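Local structure of complement factor H (Bos taurus, 6XZ6) at residues Thr46-Asp50 and Gly51-Val55. The protein regulates the complement system, and through its fifth domain is bound by a factor H receptor of the parasite Trypanosoma brucei. Sequence-based numbering, arbitrary orientation.
Sequences TCTRD and GWVPV
Thr48 and Gly51 are the ends of a type I turn that closes a tight beta hairpin in this sushi (SCR) domain, with Arg49 and Asp50 at its corners. Gly51 N makes a hydrogen bond of 3.1 Å to Thr48 O, and in return Gly51 O takes two donors, Thr48 N and Thr48 OG1, from opposite faces of its carbonyl plane. Threonine suits the place because its hydroxyl can both give and accept. With OG1 between the backbone N and the carbonyl carbon (chi1 76°), Thr48 OG1 donates to Gly51 O over 2.8 Å and accepts from Asp50 N at 3.3 Å, making an ST turn. Thr48 OG1 also lies 3.4 Å from Val53 CG2, and Thr48 CG2 4.0 Å from Val53 CB, the two side chains crossing at about a right angle. Without the hydroxyl and CG2, as with an alanine here, Asp50 N would probably lose its side-chain acceptor and Gly51 O one of its two donors, leaving the turn less firmly held. Gly51 has a positive phi of 88°, at which a CB would collide with the preceding carbonyl oxygen. Further along, Thr46 and Val53 form an antiparallel hydrogen-bonded pair, and a water bridges Thr46 OG1 to Val53 O.

Cys47 and Trp52 share the other face of the hairpin. From CB, Trp52 CG stands beside the backbone N (chi1 -66°), which carries the indole back against Thr46 and Cys47. Trp52 CE3 meets Thr46 C, Trp52 CZ3 comes to 3.5 Å from Cys47 N, and Trp52 CH2 lies 3.8 Å from Cys47 CB, a CH-pi contact over one ring face. Cys47 SG, in its disulfide with Cys5, stands more distantly above the ring, while Tyr22 meets it edge-to-face. Trp52 NE1 is satisfied by Asp6 O, so covalent, polar and CH-pi contacts together fix this hairpin against the region of strand 4-5.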
loop_
_atom_site.group_PDB
_atom_site.type_symbol
_atom_site.label_atom_id
_atom_site.label_comp_id
_atom_site.label_asym_id
_atom_site.label_seq_id
_atom_site.Cartn_x
_atom_site.Cartn_y
_atom_site.Cartn_z
ATOM N N THR B 46 17.514 16.969 -25.380
ATOM C CA THR B 46 18.016 16.391 -26.628
ATOM C C THR B 46 19.545 16.409 -26.641
ATOM O O THR B 46 20.152 17.362 -26.137
ATOM C CB THR B 46 17.431 17.159 -27.831
ATOM O OG1 THR B 46 16.031 17.334 -27.645
ATOM C CG2 THR B 46 17.666 16.459 -29.154
ATOM N N CYS B 47 20.162 15.352 -27.217
ATOM C CA CYS B 47 21.608 15.265 -27.362
ATOM C C CYS B 47 22.022 16.099 -28.571
ATOM O O CYS B 47 21.587 15.833 -29.694
ATOM C CB CYS B 47 22.064 13.812 -27.484
ATOM S SG CYS B 47 23.827 13.601 -27.867
ATOM N N THR B 48 22.821 17.149 -28.314
ATOM C CA THR B 48 23.334 18.097 -29.307
ATOM C C THR B 48 24.867 18.209 -29.218
ATOM O O THR B 48 25.500 17.573 -28.368
ATOM C CB THR B 48 22.674 19.485 -29.134
ATOM O OG1 THR B 48 23.235 20.150 -27.999
ATOM C CG2 THR B 48 21.147 19.424 -29.051
ATOM N N ARG B 49 25.452 19.048 -30.099
ATOM C CA ARG B 49 26.884 19.353 -30.192
ATOM C C ARG B 49 27.389 20.018 -28.887
ATOM O O ARG B 49 28.569 19.899 -28.546
ATOM C CB ARG B 49 27.109 20.272 -31.408
ATOM C CG ARG B 49 28.542 20.398 -31.902
ATOM C CD ARG B 49 28.585 21.135 -33.231
ATOM N NE ARG B 49 28.527 20.212 -34.370
ATOM C CZ ARG B 49 27.415 19.871 -35.019
ATOM N NH1 ARG B 49 27.467 19.013 -36.029
ATOM N NH2 ARG B 49 26.242 20.373 -34.653
ATOM N N ASP B 50 26.468 20.692 -28.157
ATOM C CA ASP B 50 26.714 21.393 -26.894
ATOM C C ASP B 50 26.173 20.620 -25.664
ATOM O O ASP B 50 25.931 21.222 -24.616
ATOM C CB ASP B 50 26.086 22.796 -26.947
ATOM C CG ASP B 50 26.430 23.601 -28.184
ATOM O OD1 ASP B 50 27.642 23.856 -28.416
ATOM O OD2 ASP B 50 25.493 23.991 -28.912
ATOM N N GLY B 51 26.008 19.305 -25.797
ATOM C CA GLY B 51 25.499 18.456 -24.728
ATOM C C GLY B 51 23.985 18.364 -24.712
ATOM O O GLY B 51 23.341 18.470 -25.757
ATOM N N TRP B 52 23.407 18.144 -23.527
ATOM C CA TRP B 52 21.967 18.005 -23.338
ATOM C C TRP B 52 21.338 19.360 -23.359
ATOM O O TRP B 52 21.763 20.248 -22.613
ATOM C CB TRP B 52 21.639 17.224 -22.046
ATOM C CG TRP B 52 22.093 15.793 -22.144
ATOM C CD1 TRP B 52 23.273 15.282 -21.699
ATOM C CD2 TRP B 52 21.472 14.755 -22.913
ATOM N NE1 TRP B 52 23.400 13.971 -22.088
ATOM C CE2 TRP B 52 22.304 13.618 -22.834
ATOM C CE3 TRP B 52 20.273 14.664 -23.635
ATOM C CZ2 TRP B 52 21.971 12.396 -23.445
ATOM C CZ3 TRP B 52 19.960 13.465 -24.264
ATOM C CH2 TRP B 52 20.804 12.349 -24.164
ATOM N N VAL B 53 20.368 19.547 -24.284
ATOM C CA VAL B 53 19.687 20.830 -24.503
ATOM C C VAL B 53 18.147 20.698 -24.502
ATOM O O VAL B 53 17.611 20.006 -25.364
ATOM C CB VAL B 53 20.219 21.551 -25.774
ATOM C CG1 VAL B 53 19.384 22.782 -26.109
ATOM C CG2 VAL B 53 21.687 21.931 -25.612
ATOM N N PRO B 54 17.416 21.417 -23.606
ATOM C CA PRO B 54 17.915 22.265 -22.503
ATOM C C PRO B 54 18.510 21.416 -21.383
ATOM O O PRO B 54 18.169 20.234 -21.267
ATOM C CB PRO B 54 16.666 23.043 -22.062
ATOM C CG PRO B 54 15.518 22.152 -22.381
ATOM C CD PRO B 54 15.935 21.351 -23.604
ATOM N N VAL B 55 19.414 21.999 -20.590
ATOM C CA VAL B 55 20.110 21.296 -19.508
ATOM C C VAL B 55 19.140 20.808 -18.405
ATOM O O VAL B 55 18.442 21.637 -17.808
ATOM C CB VAL B 55 21.292 22.114 -18.923
ATOM C CG1 VAL B 55 22.105 21.275 -17.939
ATOM C CG2 VAL B 55 22.191 22.662 -20.028
HETATM O O HOH W 1 14.640 19.252 -26.034
#